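Local atomic coordinates of 5-cytosine DNA methyltransferase (Entamoeba histolytica, PDB entry 3QV2), a protein that probably transfers a methyl group from S-adenosylmethionine to carbon 5 of cytosine in DNA or tRNA. Residues I146-K149 / Y153-D156; K106-L111 / S137-E142. All coordinates share one frame; numbering follows the deposited sequence.

Contact 1: I146-K149 / Y153-D156; sequences ILIK and YIKD
No flat group takes part where I154 meets L147 and I148, so there is no ring face or ring edge to assign. The contact is made by three branched aliphatic side chains. The only ring in the two segments belongs to Y153. Y153 starts on the side of the strand away from the helix, and its side chain touches P181.

One atom of the strand does the work. This is the CD1 methyl of I154. It comes in against the root of L147, with I154 CD1 3.5 Å from L147 CB. The same I154 CD1 lies 3.8 Å from L147 CD1, and the two side chains cross at about a right angle. I148 CD1 approaches I154 CD1 to 4.1 Å, roughly across from L147 CD1. CD1 of I154 is anti to CA (chi2 175°), which carries it out from the strand to the helix. I148 is bent instead (chi2 -59°). Its side chain sets off past the strand, but the bend brings its end methyl nearer.

Helix 138-149 and strand 153-159 are consecutive elements of the Rossmann-like methyltransferase fold. Three residues join them, and the nearest CA pair, I148 and Y153, is 7.0 Å apart. Strand 153-159 is an outer strand of the sheet. I154 also packs on V175 and A177 of neighbouring strand 172-178, and L147 on Y112 of helix 106-115.

No hydrogen bond crosses between the segments. Y153 and K155 instead make backbone hydrogen bonds with R178 and M176 of strand 172-178. The chemistry is thus dispersion and water exclusion alone. L147 is buried and I148 is exposed, so the contact grades from the interior to the surface.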
# COMPACT_ATOMS: atom_id res chain seq x y z
N ILE A 146 -11.57 -12.92 -16.60
CA ILE A 146 -12.86 -12.27 -16.42
C ILE A 146 -12.84 -10.86 -16.99
O ILE A 146 -13.73 -10.47 -17.75
CB ILE A 146 -13.27 -12.21 -14.94
CG1 ILE A 146 -13.54 -13.62 -14.40
CG2 ILE A 146 -14.49 -11.33 -14.75
CD1 ILE A 146 -13.92 -13.65 -12.94
N LEU A 147 -11.82 -10.09 -16.63
CA LEU A 147 -11.67 -8.73 -17.13
C LEU A 147 -11.61 -8.70 -18.65
O LEU A 147 -12.28 -7.88 -19.29
CB LEU A 147 -10.42 -8.07 -16.54
CG LEU A 147 -10.48 -7.72 -15.05
CD1 LEU A 147 -9.14 -7.21 -14.56
CD2 LEU A 147 -11.58 -6.70 -14.79
N ILE A 148 -10.82 -9.60 -19.23
CA ILE A 148 -10.71 -9.69 -20.68
C ILE A 148 -12.06 -10.01 -21.32
O ILE A 148 -12.48 -9.35 -22.28
CB ILE A 148 -9.69 -10.77 -21.10
CG1 ILE A 148 -8.27 -10.28 -20.83
CG2 ILE A 148 -9.85 -11.10 -22.58
CD1 ILE A 148 -7.92 -9.00 -21.55
N LYS A 149 -12.75 -11.01 -20.79
CA LYS A 149 -14.05 -11.41 -21.30
C LYS A 149 -15.06 -10.27 -21.20
O LYS A 149 -15.99 -10.19 -22.00
CB LYS A 149 -14.56 -12.64 -20.55
CG LYS A 149 -15.95 -13.09 -20.98
CD LYS A 149 -16.38 -14.35 -20.24
CE LYS A 149 -17.82 -14.71 -20.57
NZ LYS A 149 -18.78 -13.64 -20.18
N TYR A 153 -9.23 -3.45 -21.12
CA TYR A 153 -7.83 -3.39 -21.51
C TYR A 153 -6.99 -3.37 -20.24
O TYR A 153 -7.27 -2.61 -19.31
CB TYR A 153 -7.55 -2.14 -22.35
CG TYR A 153 -8.25 -2.14 -23.69
CD1 TYR A 153 -7.62 -2.63 -24.82
CD2 TYR A 153 -9.54 -1.65 -23.82
CE1 TYR A 153 -8.25 -2.63 -26.05
CE2 TYR A 153 -10.19 -1.65 -25.04
CZ TYR A 153 -9.54 -2.14 -26.15
OH TYR A 153 -10.17 -2.14 -27.37
N ILE A 154 -5.96 -4.21 -20.19
CA ILE A 154 -5.19 -4.38 -18.97
C ILE A 154 -3.70 -4.13 -19.15
O ILE A 154 -3.05 -4.75 -19.99
CB ILE A 154 -5.38 -5.79 -18.38
CG1 ILE A 154 -6.87 -6.10 -18.23
CG2 ILE A 154 -4.67 -5.92 -17.05
CD1 ILE A 154 -7.15 -7.52 -17.76
N LYS A 155 -3.17 -3.21 -18.35
CA LYS A 155 -1.73 -3.01 -18.26
C LYS A 155 -1.26 -3.18 -16.82
O LYS A 155 -1.88 -2.67 -15.89
CB LYS A 155 -1.33 -1.63 -18.79
CG LYS A 155 -1.44 -1.49 -20.29
CD LYS A 155 -0.27 -0.71 -20.86
CE LYS A 155 -0.33 -0.66 -22.38
NZ LYS A 155 -0.34 -2.01 -22.99
N ASP A 156 -0.17 -3.91 -16.65
CA ASP A 156 0.34 -4.21 -15.32
C ASP A 156 1.83 -3.90 -15.20
O ASP A 156 2.54 -3.83 -16.21
CB ASP A 156 0.08 -5.67 -14.96
CG ASP A 156 0.69 -6.63 -15.95
OD1 ASP A 156 1.07 -6.19 -17.06
OD2 ASP A 156 0.80 -7.84 -15.64

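Contact 2: K106-L111 / S137-E142; sequences KSVLHL and SLVFKE
This is a buried helix-to-helix contact in the Rossmann-like domain of a C5-methyltransferase, carried by V108 and L109 on one side and V139 and E142 on the other. The helices flank each other and run nearly parallel. Their segment axes approach to 10.5 Å at an angle of 11°. Strand 125-130 lies between them in the sequence, so this is the usual alternation of helix and strand.

V139 CG1 is the central methyl. It lies 3.8 Å from L109 CD2 and 4.0 Å from V108 CG1. V139 holds CG1 opposite its backbone N (chi1 170°), and this branch is the one that reaches the facing helix. In L109 the CD2 branch, not the extended CD1 branch, reaches V139. V139 also packs on Y89.

S107, just before V108, touches the bound S-adenosylhomocysteine. The V108 side chain is about 8 Å from those of L64 and D65, which bind the ligand, so the seam probably backs the pocket.

At the start of helix 138-149, S137 is the N-cap. Its OG accepts from F140 N at 3.0 Å, and the N-H...O angle is 165°.

The E142 and L109 side chains cross at about a right angle. OE1 of E142 stays 4.1 Å from L109 CD2, while its OE2 forms a salt bridge with NE of R113.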
# COMPACT_ATOMS: atom_id res chain seq x y z
N LYS A 106 -11.46 -15.08 -1.00
CA LYS A 106 -12.88 -15.23 -1.31
C LYS A 106 -13.55 -13.91 -1.69
O LYS A 106 -14.41 -13.87 -2.57
CB LYS A 106 -13.61 -15.86 -0.12
CG LYS A 106 -15.04 -16.28 -0.41
CD LYS A 106 -15.62 -17.09 0.74
CE LYS A 106 -17.02 -17.59 0.43
NZ LYS A 106 -17.98 -16.47 0.22
N SER A 107 -13.14 -12.82 -1.04
CA SER A 107 -13.73 -11.52 -1.29
C SER A 107 -13.41 -10.97 -2.68
O SER A 107 -14.29 -10.45 -3.36
CB SER A 107 -13.31 -10.52 -0.21
OG SER A 107 -11.90 -10.52 -0.02
N VAL A 108 -12.15 -11.09 -3.09
CA VAL A 108 -11.73 -10.55 -4.38
C VAL A 108 -12.24 -11.39 -5.55
O VAL A 108 -12.52 -10.87 -6.63
CB VAL A 108 -10.19 -10.41 -4.47
CG1 VAL A 108 -9.53 -11.78 -4.56
CG2 VAL A 108 -9.81 -9.55 -5.67
N LEU A 109 -12.37 -12.70 -5.33
CA LEU A 109 -12.95 -13.58 -6.33
C LEU A 109 -14.44 -13.28 -6.49
O LEU A 109 -14.98 -13.29 -7.59
CB LEU A 109 -12.75 -15.05 -5.96
CG LEU A 109 -11.33 -15.60 -6.09
CD1 LEU A 109 -11.24 -17.00 -5.49
CD2 LEU A 109 -10.89 -15.60 -7.54
N HIS A 110 -15.09 -13.00 -5.36
CA HIS A 110 -16.51 -12.67 -5.35
C HIS A 110 -16.80 -11.45 -6.22
O HIS A 110 -17.72 -11.45 -7.03
CB HIS A 110 -16.97 -12.42 -3.92
CG HIS A 110 -18.38 -11.92 -3.82
ND1 HIS A 110 -19.46 -12.62 -4.32
CD2 HIS A 110 -18.89 -10.79 -3.27
CE1 HIS A 110 -20.57 -11.94 -4.09
NE2 HIS A 110 -20.26 -10.83 -3.46
N LEU A 111 -16.00 -10.41 -6.04
CA LEU A 111 -16.19 -9.15 -6.76
C LEU A 111 -16.14 -9.33 -8.28
O LEU A 111 -16.92 -8.72 -9.00
CB LEU A 111 -15.17 -8.11 -6.32
CG LEU A 111 -15.24 -7.67 -4.86
CD1 LEU A 111 -14.18 -6.61 -4.55
CD2 LEU A 111 -16.63 -7.14 -4.53
N SER A 137 -0.55 -15.82 -9.48
CA SER A 137 -1.56 -16.59 -8.75
C SER A 137 -2.67 -17.09 -9.66
O SER A 137 -2.96 -16.50 -10.70
CB SER A 137 -2.16 -15.75 -7.62
OG SER A 137 -2.91 -14.66 -8.12
N LEU A 138 -3.29 -18.20 -9.26
CA LEU A 138 -4.45 -18.72 -9.97
C LEU A 138 -5.62 -17.75 -9.79
O LEU A 138 -6.50 -17.67 -10.65
CB LEU A 138 -4.84 -20.10 -9.44
CG LEU A 138 -3.87 -21.24 -9.75
CD1 LEU A 138 -4.26 -22.51 -9.01
CD2 LEU A 138 -3.79 -21.48 -11.26
N VAL A 139 -5.61 -17.02 -8.68
CA VAL A 139 -6.64 -16.03 -8.41
C VAL A 139 -6.65 -14.93 -9.47
O VAL A 139 -7.69 -14.63 -10.05
CB VAL A 139 -6.46 -15.39 -7.02
CG1 VAL A 139 -7.39 -14.19 -6.87
CG2 VAL A 139 -6.70 -16.42 -5.93
N PHE A 140 -5.49 -14.33 -9.71
CA PHE A 140 -5.40 -13.27 -10.70
C PHE A 140 -5.55 -13.79 -12.12
O PHE A 140 -6.09 -13.10 -12.99
CB PHE A 140 -4.10 -12.48 -10.57
CG PHE A 140 -3.95 -11.39 -11.59
CD1 PHE A 140 -2.99 -11.49 -12.59
CD2 PHE A 140 -4.78 -10.29 -11.57
CE1 PHE A 140 -2.86 -10.49 -13.54
CE2 PHE A 140 -4.66 -9.29 -12.51
CZ PHE A 140 -3.69 -9.39 -13.50
N LYS A 141 -5.05 -15.00 -12.37
CA LYS A 141 -5.21 -15.62 -13.68
C LYS A 141 -6.68 -15.61 -14.08
O LYS A 141 -7.03 -15.32 -15.22
CB LYS A 141 -4.67 -17.05 -13.68
CG LYS A 141 -4.92 -17.79 -14.98
CD LYS A 141 -4.50 -19.25 -14.87
CE LYS A 141 -4.89 -20.03 -16.12
NZ LYS A 141 -4.21 -19.52 -17.34
N GLU A 142 -7.54 -15.93 -13.12
CA GLU A 142 -8.98 -15.96 -13.34
C GLU A 142 -9.54 -14.54 -13.46
O GLU A 142 -10.36 -14.27 -14.33
CB GLU A 142 -9.68 -16.72 -12.21
CG GLU A 142 -11.17 -16.92 -12.42
CD GLU A 142 -11.79 -17.78 -11.33
OE1 GLU A 142 -11.03 -18.35 -10.52
OE2 GLU A 142 -13.03 -17.88 -11.29

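Overall arrangement
Both contacts use helix 138-149, in series along the chain, with centres about 13 Å apart. Contact 2 engages the first turns of the helix and contact 1 the last. Contact 2 is buried and joins this helix to helix 106-115, on the cofactor side. Contact 1 is partly buried and joins it to the outer strand 153-159, away from the annotated sites. Both rest on aliphatic carbons, and neither has a hydrogen bond across its segments. They differ at the margins. Contact 2 brings a carboxylate to the border of its apolar seam, whereas contact 1 stays wholly apolar and runs out to an exposed isoleucine.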